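Local structure of hypothetical protein ST0148 (Sulfolobus tokodaii, 2PD2) at residues Lys12-Tyr24 against Thr50-Ile62. The protein is of unknown function but belongs to the DsrE/DsrF-like family, whose better-known members take part in sulfur transfer. Numbering follows the deposited sequence.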
loop_
_atom_site.group_PDB
_atom_site.type_symbol
_atom_site.label_atom_id
_atom_site.label_comp_id
_atom_site.label_asym_id
_atom_site.label_seq_id
_atom_site.Cartn_x
_atom_site.Cartn_y
_atom_site.Cartn_z
ATOM N N LYS A 12 4.271 -9.701 7.599
ATOM C CA LYS A 12 5.142 -8.556 7.353
ATOM C C LYS A 12 5.192 -7.589 8.528
ATOM O O LYS A 12 5.792 -6.518 8.428
ATOM C CB LYS A 12 4.691 -7.812 6.091
ATOM C CG LYS A 12 4.766 -8.660 4.827
ATOM C CD LYS A 12 4.250 -7.915 3.604
ATOM C CE LYS A 12 4.294 -8.809 2.364
ATOM N NZ LYS A 12 3.773 -8.130 1.144
ATOM N N VAL A 13 4.571 -7.964 9.644
ATOM C CA VAL A 13 4.563 -7.102 10.818
ATOM C C VAL A 13 5.956 -6.765 11.346
ATOM O O VAL A 13 6.248 -5.607 11.636
ATOM C CB VAL A 13 3.725 -7.711 11.958
ATOM C CG1 VAL A 13 3.952 -6.932 13.250
ATOM C CG2 VAL A 13 2.247 -7.663 11.582
ATOM N N PRO A 14 6.840 -7.767 11.481
ATOM C CA PRO A 14 8.176 -7.429 11.989
ATOM C C PRO A 14 8.834 -6.300 11.189
ATOM O O PRO A 14 9.317 -5.323 11.758
ATOM C CB PRO A 14 8.933 -8.752 11.869
ATOM C CG PRO A 14 7.846 -9.770 12.108
ATOM C CD PRO A 14 6.711 -9.220 11.268
ATOM N N GLN A 15 8.840 -6.423 9.864
ATOM C CA GLN A 15 9.449 -5.391 9.030
ATOM C C GLN A 15 8.674 -4.080 9.092
ATOM O O GLN A 15 9.267 -3.003 9.062
ATOM C CB GLN A 15 9.561 -5.868 7.578
ATOM C CG GLN A 15 10.686 -6.869 7.365
ATOM C CD GLN A 15 10.768 -7.356 5.936
ATOM O OE1 GLN A 15 9.867 -8.041 5.452
ATOM N NE2 GLN A 15 11.848 -6.999 5.247
ATOM N N ALA A 16 7.350 -4.173 9.189
ATOM C CA ALA A 16 6.517 -2.980 9.268
ATOM C C ALA A 16 6.837 -2.207 10.537
ATOM O O ALA A 16 6.996 -0.987 10.513
ATOM C CB ALA A 16 5.037 -3.362 9.250
ATOM N N LEU A 17 6.928 -2.921 11.655
ATOM C CA LEU A 17 7.231 -2.267 12.924
ATOM C C LEU A 17 8.610 -1.611 12.891
ATOM O O LEU A 17 8.796 -0.534 13.457
ATOM C CB LEU A 17 7.138 -3.272 14.080
ATOM C CG LEU A 17 5.747 -3.887 14.289
ATOM C CD1 LEU A 17 5.769 -4.798 15.508
ATOM C CD2 LEU A 17 4.717 -2.787 14.481
ATOM N N ARG A 18 9.580 -2.248 12.239
ATOM C CA ARG A 18 10.902 -1.639 12.160
ATOM C C ARG A 18 10.802 -0.379 11.314
ATOM O O ARG A 18 11.475 0.609 11.581
ATOM C CB ARG A 18 11.936 -2.589 11.545
ATOM C CG ARG A 18 13.288 -1.898 11.326
ATOM C CD ARG A 18 14.414 -2.840 10.916
ATOM N NE ARG A 18 14.100 -3.621 9.722
ATOM C CZ ARG A 18 13.501 -4.807 9.742
ATOM N NH1 ARG A 18 13.155 -5.355 10.900
ATOM N NH2 ARG A 18 13.246 -5.444 8.606
ATOM N N SER A 19 9.955 -0.415 10.290
ATOM C CA SER A 19 9.769 0.748 9.431
ATOM C C SER A 19 9.141 1.900 10.214
ATOM O O SER A 19 9.480 3.062 9.999
ATOM C CB SER A 19 8.901 0.386 8.226
ATOM O OG SER A 19 9.624 -0.413 7.304
ATOM N N VAL A 20 8.223 1.585 11.122
ATOM C CA VAL A 20 7.606 2.627 11.938
ATOM C C VAL A 20 8.677 3.235 12.847
ATOM O O VAL A 20 8.717 4.449 13.059
ATOM C CB VAL A 20 6.451 2.065 12.793
ATOM C CG1 VAL A 20 5.943 3.141 13.748
ATOM C CG2 VAL A 20 5.311 1.613 11.881
ATOM N N ILE A 21 9.551 2.390 13.385
ATOM C CA ILE A 21 10.634 2.878 14.231
ATOM C C ILE A 21 11.500 3.818 13.380
ATOM O O ILE A 21 11.924 4.876 13.842
ATOM C CB ILE A 21 11.495 1.709 14.763
ATOM C CG1 ILE A 21 10.700 0.919 15.804
ATOM C CG2 ILE A 21 12.784 2.238 15.385
ATOM C CD1 ILE A 21 11.410 -0.332 16.298
ATOM N N ASN A 22 11.748 3.429 12.132
ATOM C CA ASN A 22 12.547 4.257 11.230
ATOM C C ASN A 22 11.866 5.606 11.002
ATOM O O ASN A 22 12.525 6.642 10.988
ATOM C CB ASN A 22 12.777 3.546 9.885
ATOM C CG ASN A 22 13.780 2.394 9.989
ATOM O OD1 ASN A 22 14.566 2.326 10.936
ATOM N ND2 ASN A 22 13.765 1.495 9.003
ATOM N N LEU A 23 10.548 5.587 10.818
ATOM C CA LEU A 23 9.783 6.815 10.609
ATOM C C LEU A 23 9.980 7.735 11.811
ATOM O O LEU A 23 10.345 8.902 11.668
ATOM C CB LEU A 23 8.289 6.495 10.459
ATOM C CG LEU A 23 7.362 7.700 10.272
ATOM C CD1 LEU A 23 7.746 8.433 8.997
ATOM C CD2 LEU A 23 5.912 7.244 10.203
ATOM N N TYR A 24 9.722 7.188 12.995
ATOM C CA TYR A 24 9.867 7.923 14.250
ATOM C C TYR A 24 11.238 8.587 14.353
ATOM O O TYR A 24 11.347 9.769 14.684
ATOM C CB TYR A 24 9.682 6.965 15.430
ATOM C CG TYR A 24 9.954 7.587 16.782
ATOM C CD1 TYR A 24 8.963 8.301 17.457
ATOM C CD2 TYR A 24 11.205 7.461 17.388
ATOM C CE1 TYR A 24 9.210 8.873 18.700
ATOM C CE2 TYR A 24 11.463 8.029 18.629
ATOM C CZ TYR A 24 10.461 8.733 19.279
ATOM O OH TYR A 24 10.717 9.299 20.502
ATOM N N THR A 50 5.876 -9.816 18.789
ATOM C CA THR A 50 6.297 -8.426 18.639
ATOM C C THR A 50 5.784 -7.524 19.764
ATOM O O THR A 50 5.878 -6.298 19.672
ATOM C CB THR A 50 5.826 -7.826 17.287
ATOM O OG1 THR A 50 4.431 -8.093 17.104
ATOM C CG2 THR A 50 6.628 -8.407 16.124
ATOM N N ARG A 51 5.257 -8.124 20.827
ATOM C CA ARG A 51 4.730 -7.335 21.935
ATOM C C ARG A 51 5.695 -6.276 22.469
ATOM O O ARG A 51 5.314 -5.114 22.642
ATOM C CB ARG A 51 4.282 -8.243 23.089
ATOM C CG ARG A 51 3.813 -7.457 24.311
ATOM C CD ARG A 51 3.033 -8.306 25.307
ATOM N NE ARG A 51 2.607 -7.513 26.461
ATOM C CZ ARG A 51 1.794 -7.957 27.416
ATOM N NH1 ARG A 51 1.312 -9.188 27.357
ATOM N NH2 ARG A 51 1.474 -7.171 28.437
ATOM N N SER A 52 6.939 -6.661 22.722
ATOM C CA SER A 52 7.915 -5.712 23.253
ATOM C C SER A 52 8.142 -4.530 22.317
ATOM O O SER A 52 8.366 -3.405 22.764
ATOM C CB SER A 52 9.242 -6.420 23.548
ATOM O OG SER A 52 9.818 -6.944 22.366
ATOM N N ILE A 53 8.079 -4.776 21.013
ATOM C CA ILE A 53 8.269 -3.698 20.055
ATOM C C ILE A 53 7.051 -2.768 20.090
ATOM O O ILE A 53 7.189 -1.544 20.077
ATOM C CB ILE A 53 8.471 -4.259 18.633
ATOM C CG1 ILE A 53 9.726 -5.142 18.607
ATOM C CG2 ILE A 53 8.592 -3.119 17.637
ATOM C CD1 ILE A 53 10.025 -5.780 17.258
ATOM N N ILE A 54 5.859 -3.352 20.136
ATOM C CA ILE A 54 4.628 -2.570 20.197
ATOM C C ILE A 54 4.616 -1.702 21.459
ATOM O O ILE A 54 4.241 -0.529 21.422
ATOM C CB ILE A 54 3.403 -3.499 20.200
ATOM C CG1 ILE A 54 3.259 -4.144 18.820
ATOM C CG2 ILE A 54 2.138 -2.725 20.573
ATOM C CD1 ILE A 54 2.233 -5.235 18.773
ATOM N N GLU A 55 5.036 -2.289 22.575
ATOM C CA GLU A 55 5.081 -1.573 23.843
ATOM C C GLU A 55 6.070 -0.415 23.768
ATOM O O GLU A 55 5.846 0.643 24.358
ATOM C CB GLU A 55 5.465 -2.535 24.969
ATOM C CG GLU A 55 4.461 -3.657 25.170
ATOM C CD GLU A 55 4.879 -4.628 26.259
ATOM O OE1 GLU A 55 6.028 -5.114 26.213
ATOM O OE2 GLU A 55 4.056 -4.908 27.152
ATOM N N ASP A 56 7.161 -0.611 23.034
ATOM C CA ASP A 56 8.159 0.442 22.872
ATOM C C ASP A 56 7.574 1.607 22.058
ATOM O O ASP A 56 7.825 2.773 22.365
ATOM C CB ASP A 56 9.407 -0.110 22.175
ATOM C CG ASP A 56 10.469 0.952 21.950
ATOM O OD1 ASP A 56 10.909 1.588 22.935
ATOM O OD2 ASP A 56 10.869 1.148 20.784
ATOM N N LEU A 57 6.796 1.291 21.025
ATOM C CA LEU A 57 6.177 2.327 20.201
ATOM C C LEU A 57 5.204 3.130 21.068
ATOM O O LEU A 57 5.102 4.353 20.947
ATOM C CB LEU A 57 5.423 1.702 19.019
ATOM C CG LEU A 57 6.259 0.937 17.980
ATOM C CD1 LEU A 57 5.352 0.401 16.883
ATOM C CD2 LEU A 57 7.318 1.853 17.384
ATOM N N ILE A 58 4.490 2.433 21.943
ATOM C CA ILE A 58 3.538 3.088 22.833
ATOM C C ILE A 58 4.294 4.040 23.758
ATOM O O ILE A 58 3.843 5.154 24.035
ATOM C CB ILE A 58 2.753 2.042 23.663
ATOM C CG1 ILE A 58 1.803 1.275 22.737
ATOM C CG2 ILE A 58 1.985 2.727 24.803
ATOM C CD1 ILE A 58 0.995 0.195 23.420
ATOM N N LYS A 59 5.458 3.600 24.218
ATOM C CA LYS A 59 6.291 4.414 25.097
ATOM C C LYS A 59 6.685 5.698 24.360
ATOM O O LYS A 59 6.738 6.779 24.945
ATOM C CB LYS A 59 7.545 3.628 25.490
ATOM C CG LYS A 59 8.440 4.312 26.513
ATOM C CD LYS A 59 7.855 4.238 27.915
ATOM C CE LYS A 59 8.837 4.788 28.945
ATOM N NZ LYS A 59 8.324 4.675 30.340
ATOM N N LYS A 60 6.956 5.566 23.067
ATOM C CA LYS A 60 7.344 6.701 22.240
ATOM C C LYS A 60 6.140 7.581 21.873
ATOM O O LYS A 60 6.222 8.438 20.991
ATOM C CB LYS A 60 8.053 6.190 20.979
ATOM C CG LYS A 60 9.461 5.640 21.255
ATOM C CD LYS A 60 10.065 4.976 20.026
ATOM C CE LYS A 60 11.574 4.763 20.177
ATOM N NZ LYS A 60 11.947 3.934 21.356
ATOM N N ASN A 61 5.026 7.359 22.567
ATOM C CA ASN A 61 3.789 8.115 22.364
ATOM C C ASN A 61 3.119 7.894 21.007
ATOM O O ASN A 61 2.420 8.767 20.494
ATOM C CB ASN A 61 4.037 9.614 22.578
ATOM C CG ASN A 61 2.749 10.392 22.773
ATOM O OD1 ASN A 61 1.837 9.926 23.453
ATOM N ND2 ASN A 61 2.672 11.584 22.191
ATOM N N ILE A 62 3.327 6.716 20.433
ATOM C CA ILE A 62 2.718 6.380 19.157
ATOM C C ILE A 62 1.363 5.723 19.440
ATOM O O ILE A 62 1.253 4.871 20.320
ATOM C CB ILE A 62 3.647 5.436 18.359
ATOM C CG1 ILE A 62 4.872 6.230 17.884
ATOM C CG2 ILE A 62 2.914 4.829 17.175
ATOM C CD1 ILE A 62 5.927 5.404 17.175
#
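Leu17 meets three residues of 50-62: CD1 presses on Thr50 CB at 3.5 Å, CB lies against Ile53 CG2 at 3.8 Å, and CD2 reaches Leu57 CD1 at 4.0 Å. Thr50 offers its carbon side here, its OG1 being hydrogen-bonded to Ser48. One turn on, the Ile21 side chain crosses that of Leu57 at about a right angle, CG1 3.8 Å from CD2, and Val20 CG1 touches that same methyl as well as Ile62 CD1. Val20 also packs against Val5 of strand 2-7, and Ile62, just past helix 51-59, against Val34 of strand 31-36. No hydrogen bond joins the two segments. At the C-terminal end the Tyr24 ring, with CG anti to the backbone N (chi1 174°), meets Lys60, whose CD sits over one face, 3.8 Å from the ring centroid, as a CH-pi contact. Bent at chi4 (58°), the lysine sets NZ 3.0 Å from Asp56 OD1, a salt bridge internal to 50-62. With an alanine in place of Tyr24, the Lys60 chain would probably lose the surface it lies on and be freer to swing away from Asp56. The axes of helix segments 13-24 and 51-59 approach to 10.8 Å at 23°, nearly parallel, as connections of successive beta-alpha-beta units joining neighbouring parallel strands 2-7, 31-36 and 63-67.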